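Probable enoyl-CoA hydratase/isomerase (Mycobacterium abscessus, PDB 3SWX) probably acts as an enoyl-CoA hydratase or isomerase of the crotonase-like family. Local coordinates at residues A158-G161 / N162-W166; H193-T196 / A197-I200; V223-G226 / D227-E231. All blocks are in the same frame, centred on the assembly; numbering follows the deposited sequence.

The three contacts are local and follow one another along the chain; none nests in or crosses another. Interaction 1 comes first, where helix 150-158 gives way to helix 160-167, and it packs against the second subunit. Interaction 2 follows in the first two turns of helix 193-205, which lies on the large sheet of the crotonase-like core. Interaction 3 closes the bend between helix 209-225 and helix 227-242, where neighbouring subunits meet. The centres of interactions 2 and 3 are about 32 Å apart, on opposite sides of the chain's centre. Interactions 1 and 3 both touch the second subunit, and their nearest atoms are about 13 Å apart.

Interaction 1: A158-G161 / N162-W166; sequences AGWG and NAMRW
Trp160 and Met164 meet one helical turn apart. The methyl CE of Met164 sits over one face of the indole, 3.8 Å from the centroid of the Trp160 six-membered ring and 16° off its normal. This is a CH-pi contact. The sulfur SD of Met164 stands further back and more obliquely, so the pair is also a Met-aromatic contact. The CB bond of Trp160 points away from 162-166, but CG set opposite the backbone N (chi1 -178°) brings the indole back to Met164. The Met164 chain bends at chi2 (-60°), which carries CE over the ring. On the way, CG of Met164 passes 3.6 Å from NE1 of Trp160. That NE1 gives its hydrogen bond to Asp125 of the second subunit, which helps fix the rotation of the ring. Ala219 of the same subunit packs on both Trp160 and Met164.

The backbone here is a helix-to-helix junction of the crotonase-like fold. Helix 150-158 ends, Gly159 turns with positive phi, and helix 160-167 starts with Gly159 as its N-cap residue. Ala163 N bonds to Gly159 O at 3.1 Å, and Met164 N to Trp160 O at 2.9 Å.

Asn162 spans the turn from the other side of the helix. Its ND2 donates to Ala158 O at 3.1 Å, with the oxygen tilted out of the amide plane. A water grips the same carbonyl: it donates to Ala158 O and accepts from Asn162 N at 3.0 Å. The last carbonyl of the preceding helix thus has two donors. OD1 of Asn162 accepts from Gln185 of the second subunit. CB of Ala158 rests 3.9 Å from CB of Asn162.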
# COMPACT_ATOMS: atom_id res chain seq x y z
N ALA B 158 -2.73 -4.41 -2.86
CA ALA B 158 -1.89 -5.62 -2.78
C ALA B 158 -0.39 -5.34 -2.93
O ALA B 158 0.45 -6.21 -2.66
CB ALA B 158 -2.36 -6.64 -3.84
N GLY B 159 -0.07 -4.14 -3.38
CA GLY B 159 1.25 -3.82 -3.89
C GLY B 159 1.29 -4.13 -5.38
O GLY B 159 0.57 -5.00 -5.88
N TRP B 160 2.17 -3.43 -6.08
CA TRP B 160 2.29 -3.56 -7.52
C TRP B 160 2.56 -5.01 -7.94
O TRP B 160 1.81 -5.57 -8.73
CB TRP B 160 3.40 -2.62 -8.02
CG TRP B 160 3.59 -2.63 -9.47
CD1 TRP B 160 4.39 -3.47 -10.19
CD2 TRP B 160 3.01 -1.73 -10.42
NE1 TRP B 160 4.33 -3.16 -11.53
CE2 TRP B 160 3.48 -2.09 -11.69
CE3 TRP B 160 2.13 -0.63 -10.30
CZ2 TRP B 160 3.11 -1.41 -12.86
CZ3 TRP B 160 1.76 0.05 -11.46
CH2 TRP B 160 2.26 -0.34 -12.72
N GLY B 161 3.61 -5.63 -7.43
CA GLY B 161 3.95 -7.01 -7.78
C GLY B 161 2.88 -8.04 -7.54
O GLY B 161 2.62 -8.89 -8.40
N ASN B 162 2.24 -8.00 -6.38
CA ASN B 162 1.17 -8.96 -6.08
C ASN B 162 -0.01 -8.78 -7.02
O ASN B 162 -0.58 -9.78 -7.49
CB ASN B 162 0.73 -8.90 -4.60
CG ASN B 162 1.78 -9.48 -3.63
OD1 ASN B 162 2.52 -10.39 -3.98
ND2 ASN B 162 1.83 -8.96 -2.42
N ALA B 163 -0.35 -7.53 -7.32
CA ALA B 163 -1.41 -7.21 -8.27
C ALA B 163 -1.09 -7.68 -9.69
O ALA B 163 -1.93 -8.33 -10.35
CB ALA B 163 -1.75 -5.69 -8.26
N MET B 164 0.11 -7.38 -10.16
CA MET B 164 0.48 -7.75 -11.54
C MET B 164 0.62 -9.26 -11.77
O MET B 164 0.36 -9.76 -12.87
CB MET B 164 1.75 -7.01 -11.94
CG MET B 164 1.56 -5.47 -12.05
SD MET B 164 0.31 -5.08 -13.31
CE MET B 164 0.01 -3.32 -12.98
N ARG B 165 1.05 -9.98 -10.75
CA ARG B 165 1.12 -11.43 -10.79
C ARG B 165 -0.22 -12.02 -11.23
O ARG B 165 -0.25 -13.00 -12.00
CB ARG B 165 1.48 -11.96 -9.39
CG ARG B 165 1.34 -13.47 -9.23
CD ARG B 165 2.23 -14.20 -10.18
NE ARG B 165 2.06 -15.65 -10.08
CZ ARG B 165 1.25 -16.38 -10.84
NH1 ARG B 165 0.46 -15.82 -11.76
NH2 ARG B 165 1.21 -17.69 -10.66
N TRP B 166 -1.31 -11.43 -10.75
CA TRP B 166 -2.65 -11.89 -11.11
C TRP B 166 -3.27 -11.14 -12.30
O TRP B 166 -3.88 -11.78 -13.16
CB TRP B 166 -3.59 -11.87 -9.87
CG TRP B 166 -2.93 -12.58 -8.73
CD1 TRP B 166 -2.54 -12.04 -7.53
CD2 TRP B 166 -2.52 -13.96 -8.69
NE1 TRP B 166 -1.95 -13.00 -6.74
CE2 TRP B 166 -1.90 -14.18 -7.43
CE3 TRP B 166 -2.62 -15.03 -9.58
CZ2 TRP B 166 -1.38 -15.42 -7.05
CZ3 TRP B 166 -2.09 -16.27 -9.21
CH2 TRP B 166 -1.49 -16.46 -7.94
O HOH W 1 3.36 -6.45 -4.04

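Interaction 2: H193-T196 / A197-I200; sequences HVDT and AIAI
Ala197 meets His193 through the helix backbone. Its N donates to His193 O at 3.0 Å, and its methyl CB lies close to the same oxygen. On the sheet side, Ala197 packs on Val58 and Ala108. The small methyl lies between helix 193-205 and strands 56-61 and 105-109.

Ile198 comes next and pairs with Val194, one turn back. Its N bonds to Val194 O at 2.9 Å. The two side chains lie side by side and point the same way. CD1 of Ile198 touches CG1 of Val194 at 3.9 Å. CG1 of Ile198 is set opposite its own carbonyl carbon (chi1 -68°), and the chain continues extended (chi2 160°). This brings the delta methyl back along the helix, past Val194 O. Val194 also leans on Tyr60, and Ile198 on Val58.

Ala199 lies on the exposed side of the helix. Its N closes the next turn to Asp195 O at 3.0 Å. Its own carbonyl accepts a bond from the hydroxyl of Thr203.

Ile200 ends the segment. Its N donates to Thr196 O at 3.1 Å. Its side chain has nearly the same torsions as Ile198 but slants across Thr196, with CD1 of Ile200 4.1 Å from CG2 of Thr196. Ile200 packs on Leu106, Ile126 and Ile128, and reaches Thr169 of the third subunit.

Methyl groups therefore carry the side-chain contacts, and backbone bonds carry the polar ones. The hydroxyl OG1 of Thr196 is satisfied by the carbonyl of Glu192, while its CG2 meets Ile200. Ala197, Ile198 and Ile200 give the sheet apolar groups, which implies that this side of the helix is held to the strands mainly by apolar packing.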
# COMPACT_ATOMS: atom_id res chain seq x y z
N HIS B 193 -20.26 -16.14 4.83
CA HIS B 193 -19.76 -14.85 4.36
C HIS B 193 -20.80 -13.73 4.48
O HIS B 193 -20.47 -12.64 4.92
CB HIS B 193 -19.26 -14.95 2.92
CG HIS B 193 -20.23 -15.59 1.97
ND1 HIS B 193 -20.67 -16.88 2.12
CD2 HIS B 193 -20.82 -15.11 0.85
CE1 HIS B 193 -21.51 -17.17 1.13
NE2 HIS B 193 -21.62 -16.11 0.36
N VAL B 194 -22.05 -14.01 4.12
CA VAL B 194 -23.11 -12.98 4.20
C VAL B 194 -23.42 -12.63 5.66
O VAL B 194 -23.41 -11.46 6.03
CB VAL B 194 -24.40 -13.40 3.48
CG1 VAL B 194 -25.33 -12.18 3.35
CG2 VAL B 194 -24.12 -14.03 2.10
N ASP B 195 -23.64 -13.62 6.51
CA ASP B 195 -23.88 -13.33 7.94
C ASP B 195 -22.69 -12.65 8.64
O ASP B 195 -22.92 -11.82 9.52
CB ASP B 195 -24.26 -14.59 8.72
CG ASP B 195 -25.61 -15.15 8.29
OD1 ASP B 195 -26.48 -14.39 7.80
OD2 ASP B 195 -25.79 -16.37 8.44
N THR B 196 -21.45 -12.97 8.27
CA THR B 196 -20.30 -12.31 8.87
C THR B 196 -20.29 -10.86 8.42
O THR B 196 -20.08 -9.97 9.26
CB THR B 196 -18.97 -13.04 8.55
OG1 THR B 196 -19.03 -14.37 9.06
CG2 THR B 196 -17.76 -12.32 9.19
N ALA B 197 -20.56 -10.62 7.14
CA ALA B 197 -20.59 -9.25 6.63
C ALA B 197 -21.70 -8.39 7.28
O ALA B 197 -21.47 -7.23 7.59
CB ALA B 197 -20.72 -9.25 5.09
N ILE B 198 -22.88 -8.97 7.50
CA ILE B 198 -23.99 -8.24 8.16
C ILE B 198 -23.64 -7.96 9.63
O ILE B 198 -23.92 -6.88 10.14
CB ILE B 198 -25.32 -9.01 8.07
CG1 ILE B 198 -25.83 -9.07 6.63
CG2 ILE B 198 -26.43 -8.39 8.98
CD1 ILE B 198 -26.86 -10.19 6.39
N ALA B 199 -23.01 -8.91 10.32
CA ALA B 199 -22.64 -8.64 11.71
C ALA B 199 -21.71 -7.40 11.76
O ALA B 199 -21.88 -6.51 12.61
CB ALA B 199 -21.99 -9.87 12.39
N ILE B 200 -20.75 -7.34 10.83
CA ILE B 200 -19.81 -6.22 10.80
C ILE B 200 -20.52 -4.91 10.44
O ILE B 200 -20.22 -3.86 10.99
CB ILE B 200 -18.61 -6.46 9.84
CG1 ILE B 200 -17.78 -7.67 10.32
CG2 ILE B 200 -17.72 -5.21 9.80
CD1 ILE B 200 -16.89 -8.30 9.23

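Interaction 3: V223-G226 / D227-E231; sequences VREG and DAAAE
The backbone leaves helical geometry at Gly226, with positive phi (111°), and enters helix 227-242 directly afterwards, so that Gly226 is the N-cap residue. This is a tight helix-to-helix bend in the C-terminal helical part of the crotonase-like fold. The first turn of helix 227-242 is closed by Ala230 N, which donates to Gly226 O at 3.3 Å.

Glu225 and Ala229 make the main side-chain contact across the bend. CB of Glu225 meets CB of Ala229 at 3.4 Å. With CG of Glu225 opposite its carbonyl carbon (chi1 -62°) and the chain extended beyond it, the glutamate runs past Ala229. Its carboxylate oxygen OE1 comes 3.5 Å from CB of Ala229, and the methyl lies alongside the glutamate.

Asp227 turns its carboxylate to a neighbour. Its OD1 forms a salt bridge with Arg156 of the third subunit. Glu231, one turn on, pairs with Arg224 of that same subunit. In return, Arg224 of this chain pairs with Glu231 of the second subunit. The bend therefore joins two helices and also takes part in the contact between subunits.

One water links the two helices: it donates to Glu225 O at 2.9 Å and accepts from Ala229 N at 3.1 Å.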
# COMPACT_ATOMS: atom_id res chain seq x y z
N VAL B 223 -6.66 10.25 -1.06
CA VAL B 223 -6.35 9.54 -2.28
C VAL B 223 -6.50 10.44 -3.50
O VAL B 223 -5.62 10.43 -4.36
CB VAL B 223 -7.20 8.29 -2.45
CG1 VAL B 223 -7.00 7.66 -3.84
CG2 VAL B 223 -6.87 7.29 -1.34
N ARG B 224 -7.59 11.21 -3.57
CA ARG B 224 -7.90 12.00 -4.78
C ARG B 224 -7.10 13.29 -4.91
O ARG B 224 -6.78 13.69 -6.02
CB ARG B 224 -9.37 12.43 -4.86
CG ARG B 224 -10.38 11.36 -4.71
CD ARG B 224 -10.45 10.45 -5.85
NE ARG B 224 -11.02 11.00 -7.08
CZ ARG B 224 -11.48 10.24 -8.08
NH1 ARG B 224 -11.51 8.92 -7.95
NH2 ARG B 224 -11.93 10.79 -9.20
N GLU B 225 -6.91 13.99 -3.80
CA GLU B 225 -6.24 15.30 -3.82
C GLU B 225 -4.88 15.32 -3.14
O GLU B 225 -4.16 16.27 -3.31
CB GLU B 225 -7.08 16.38 -3.15
CG GLU B 225 -8.40 16.64 -3.80
CD GLU B 225 -9.02 18.01 -3.42
OE1 GLU B 225 -8.31 18.90 -2.89
OE2 GLU B 225 -10.24 18.19 -3.69
N GLY B 226 -4.58 14.33 -2.29
CA GLY B 226 -3.28 14.26 -1.64
C GLY B 226 -3.29 14.50 -0.13
O GLY B 226 -4.32 14.83 0.48
N ASP B 227 -2.12 14.32 0.48
CA ASP B 227 -1.99 14.40 1.93
C ASP B 227 -2.35 15.78 2.47
O ASP B 227 -3.11 15.89 3.43
CB ASP B 227 -0.57 14.00 2.38
CG ASP B 227 -0.40 12.46 2.48
OD1 ASP B 227 -1.15 11.73 1.78
OD2 ASP B 227 0.46 12.00 3.27
N ALA B 228 -1.80 16.83 1.88
CA ALA B 228 -2.09 18.19 2.36
C ALA B 228 -3.59 18.49 2.36
O ALA B 228 -4.10 19.05 3.30
CB ALA B 228 -1.32 19.23 1.52
N ALA B 229 -4.30 18.06 1.32
CA ALA B 229 -5.73 18.34 1.17
C ALA B 229 -6.54 17.69 2.29
O ALA B 229 -7.43 18.32 2.85
CB ALA B 229 -6.24 17.86 -0.21
N ALA B 230 -6.24 16.43 2.59
CA ALA B 230 -6.87 15.72 3.69
C ALA B 230 -6.48 16.33 5.04
O ALA B 230 -7.33 16.59 5.90
CB ALA B 230 -6.55 14.21 3.61
N GLU B 231 -5.19 16.63 5.21
CA GLU B 231 -4.69 17.22 6.45
C GLU B 231 -5.42 18.50 6.81
O GLU B 231 -5.79 18.72 7.95
CB GLU B 231 -3.19 17.52 6.33
CG GLU B 231 -2.34 16.31 6.58
CD GLU B 231 -0.89 16.56 6.28
OE1 GLU B 231 -0.50 17.70 5.94
OE2 GLU B 231 -0.13 15.60 6.39
O HOH W 2 -2.76 17.78 -1.33